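Long-range contact in pullulanase (Klebsiella oxytoca, PDB 2YOC), which hydrolyses the alpha-1,6-glucosidic linkages of pullulan and related branched dextrins and is a substrate of a type 2 secretion system: residues Thr934-Glu939 with Asn1030-Gly1035. Numbering follows the deposited sequence.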
ATOM      1  N   THR B 934      -1.441 -28.425  32.849  1.00 69.03           N
ATOM      2  CA  THR B 934      -1.321 -27.586  34.057  1.00 68.46           C
ATOM      3  C   THR B 934       0.149 -27.202  34.251  1.00 74.08           C
ATOM      4  O   THR B 934       0.444 -26.024  34.440  1.00 74.62           O
ATOM      5  CB  THR B 934      -1.918 -28.264  35.305  1.00 75.27           C
ATOM      6  OG1 THR B 934      -3.167 -28.863  34.970  1.00 85.25           O
ATOM      7  CG2 THR B 934      -2.151 -27.304  36.427  1.00 66.65           C
ATOM      8  N   ALA B 935       1.064 -28.181  34.104  1.00 71.14           N
ATOM      9  CA  ALA B 935       2.512 -28.001  34.203  1.00 70.86           C
ATOM     10  C   ALA B 935       3.015 -26.962  33.202  1.00 75.75           C
ATOM     11  O   ALA B 935       3.794 -26.080  33.580  1.00 76.90           O
ATOM     12  CB  ALA B 935       3.218 -29.324  33.978  1.00 72.54           C
ATOM     13  N   PHE B 936       2.526 -27.031  31.950  1.00 71.04           N
ATOM     14  CA  PHE B 936       2.869 -26.074  30.902  1.00 69.74           C
ATOM     15  C   PHE B 936       2.338 -24.688  31.245  1.00 71.26           C
ATOM     16  O   PHE B 936       3.025 -23.699  30.999  1.00 72.63           O
ATOM     17  CB  PHE B 936       2.277 -26.501  29.548  1.00 71.93           C
ATOM     18  CG  PHE B 936       2.932 -27.652  28.819  1.00 74.73           C
ATOM     19  CD1 PHE B 936       4.239 -28.039  29.115  1.00 78.38           C
ATOM     20  CD2 PHE B 936       2.270 -28.304  27.786  1.00 77.65           C
ATOM     21  CE1 PHE B 936       4.863 -29.064  28.393  1.00 80.49           C
ATOM     22  CE2 PHE B 936       2.886 -29.349  27.082  1.00 81.40           C
ATOM     23  CZ  PHE B 936       4.179 -29.720  27.389  1.00 79.67           C
ATOM     24  N   TYR B 937       1.115 -24.612  31.786  1.00 63.71           N
ATOM     25  CA  TYR B 937       0.479 -23.344  32.094  1.00 62.75           C
ATOM     26  C   TYR B 937       1.244 -22.627  33.201  1.00 69.19           C
ATOM     27  O   TYR B 937       1.546 -21.420  33.096  1.00 68.74           O
ATOM     28  CB  TYR B 937      -0.958 -23.604  32.507  1.00 63.68           C
ATOM     29  CG  TYR B 937      -1.881 -22.405  32.453  1.00 65.14           C
ATOM     30  CD1 TYR B 937      -2.068 -21.589  33.574  1.00 66.44           C
ATOM     31  CD2 TYR B 937      -2.675 -22.164  31.334  1.00 65.61           C
ATOM     32  CE1 TYR B 937      -2.985 -20.535  33.558  1.00 65.12           C
ATOM     33  CE2 TYR B 937      -3.600 -21.118  31.314  1.00 65.86           C
ATOM     34  CZ  TYR B 937      -3.766 -20.321  32.435  1.00 72.35           C
ATOM     35  OH  TYR B 937      -4.702 -19.313  32.422  1.00 76.55           O
ATOM     36  N   GLN B 938       1.589 -23.395  34.251  1.00 64.97           N
ATOM     37  CA  GLN B 938       2.324 -22.899  35.392  1.00 63.53           C
ATOM     38  C   GLN B 938       3.695 -22.423  34.954  1.00 66.98           C
ATOM     39  O   GLN B 938       4.159 -21.398  35.455  1.00 66.50           O
ATOM     40  CB  GLN B 938       2.394 -23.961  36.472  1.00 65.24           C
ATOM     41  CG  GLN B 938       1.028 -24.235  37.083  1.00 80.09           C
ATOM     42  CD  GLN B 938       1.085 -25.067  38.324  1.00104.43           C
ATOM     43  OE1 GLN B 938       2.099 -25.119  39.038  1.00101.55           O
ATOM     44  NE2 GLN B 938      -0.037 -25.684  38.648  1.00 97.42           N
ATOM     45  N   GLU B 939       4.297 -23.102  33.947  1.00 62.91           N
ATOM     46  CA  GLU B 939       5.600 -22.744  33.366  1.00 62.66           C
ATOM     47  C   GLU B 939       5.540 -21.320  32.784  1.00 64.58           C
ATOM     48  O   GLU B 939       6.312 -20.458  33.200  1.00 65.60           O
ATOM     49  CB  GLU B 939       5.967 -23.749  32.263  1.00 64.85           C
ATOM     50  CG  GLU B 939       7.459 -23.953  32.032  1.00 78.17           C
ATOM     51  CD  GLU B 939       7.773 -25.134  31.127  1.00105.24           C
ATOM     52  OE1 GLU B 939       7.484 -26.284  31.534  1.00113.38           O
ATOM     53  OE2 GLU B 939       8.287 -24.909  30.005  1.00 87.03           O
ATOM     54  N   ASN B1030       9.224 -32.161  31.152  1.00 93.88           N
ATOM     55  CA  ASN B1030       7.885 -31.571  31.235  1.00 92.56           C
ATOM     56  C   ASN B1030       7.865 -30.097  30.781  1.00 91.35           C
ATOM     57  O   ASN B1030       6.814 -29.448  30.812  1.00 90.91           O
ATOM     58  CB  ASN B1030       7.343 -31.747  32.659  1.00 95.74           C
ATOM     59  CG  ASN B1030       7.293 -33.200  33.068  1.00121.83           C
ATOM     60  OD1 ASN B1030       8.330 -33.852  33.267  1.00109.89           O
ATOM     61  ND2 ASN B1030       6.090 -33.755  33.137  1.00116.91           N
ATOM     62  N   SER B1031       9.036 -29.580  30.356  1.00 83.36           N
ATOM     63  CA  SER B1031       9.172 -28.224  29.848  1.00 79.62           C
ATOM     64  C   SER B1031       8.708 -28.136  28.421  1.00 79.55           C
ATOM     65  O   SER B1031       8.775 -29.099  27.650  1.00 80.32           O
ATOM     66  CB  SER B1031      10.613 -27.737  29.932  1.00 80.95           C
ATOM     67  OG  SER B1031      10.719 -26.392  29.503  1.00 83.62           O
ATOM     68  N   LEU B1032       8.270 -26.948  28.069  1.00 71.57           N
ATOM     69  CA  LEU B1032       7.832 -26.602  26.737  1.00 69.94           C
ATOM     70  C   LEU B1032       9.071 -26.403  25.898  1.00 72.24           C
ATOM     71  O   LEU B1032       8.988 -26.390  24.673  1.00 72.12           O
ATOM     72  CB  LEU B1032       7.034 -25.300  26.794  1.00 68.39           C
ATOM     73  CG  LEU B1032       5.662 -25.393  27.389  1.00 71.09           C
ATOM     74  CD1 LEU B1032       5.338 -24.175  28.176  1.00 70.31           C
ATOM     75  CD2 LEU B1032       4.650 -25.628  26.337  1.00 73.73           C
ATOM     76  N   ALA B1033      10.214 -26.223  26.565  1.00 68.73           N
ATOM     77  CA  ALA B1033      11.513 -26.047  25.929  1.00 69.75           C
ATOM     78  C   ALA B1033      12.264 -27.377  25.869  1.00 77.91           C
ATOM     79  O   ALA B1033      13.390 -27.402  25.369  1.00 77.81           O
ATOM     80  CB  ALA B1033      12.337 -25.010  26.680  1.00 69.40           C
ATOM     81  N   ASN B1034      11.651 -28.485  26.374  1.00 77.01           N
ATOM     82  CA  ASN B1034      12.281 -29.805  26.386  1.00 78.84           C
ATOM     83  C   ASN B1034      12.863 -30.156  25.011  1.00 86.67           C
ATOM     84  O   ASN B1034      12.114 -30.286  24.027  1.00 86.37           O
ATOM     85  CB  ASN B1034      11.319 -30.881  26.879  1.00 81.56           C
ATOM     86  CG  ASN B1034      11.857 -32.289  26.712  1.00107.64           C
ATOM     87  OD1 ASN B1034      12.861 -32.689  27.326  1.00 98.14           O
ATOM     88  ND2 ASN B1034      11.234 -33.044  25.818  1.00 99.91           N
ATOM     89  N   GLY B1035      14.196 -30.209  24.955  1.00 85.07           N
ATOM     90  CA  GLY B1035      14.931 -30.497  23.728  1.00 86.27           C
ATOM     91  C   GLY B1035      15.584 -29.311  23.048  1.00 89.82           C
ATOM     92  O   GLY B1035      16.266 -29.495  22.036  1.00 89.75           O
TER
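A type I beta turn running from Ser-1031 to Asn-1034 meets helix 927-945 through Glu-939 and Phe-936, a worked example of a buried carboxylate and an aromatic ring together joining a loop to a helix. Glu-939 OE2 takes two hydrogen bonds. Leu-1032 N donates to the syn lone pair of Glu-939 OE2 at 2.8 Å, almost straight at 176°, while Ser-1031 OG reaches the same OE2 from above the carboxylate plane at 2.9 Å. With CG anti to its backbone N (chi1 -152°) and the chain extended beyond, Glu-939 spans from the helix to the turn. Ser-1031 OG in turn accepts from Ala-1033 N at 3.0 Å, forming an ST turn that links the carboxylate to the loop's own backbone. One helical turn back, Phe-936 adds the apolar half: Leu-1032 CD2 sits over one ring face, 3.7 Å from the centroid, as a CH-pi contact offset toward the rim. At the ring edge CE1 approaches Asn-1030 O. Helix 840-855, between barrel strands 814-816 and 860-864, packs Ala-848 against both Phe-936 and Leu-1032; Arg-845 NH1 hydrogen-bonds to Leu-1032 O, and Leu-1032 makes backbone hydrogen bonds with Val-1051 of strand 1050-1057 in the antiparallel C-terminal sheet.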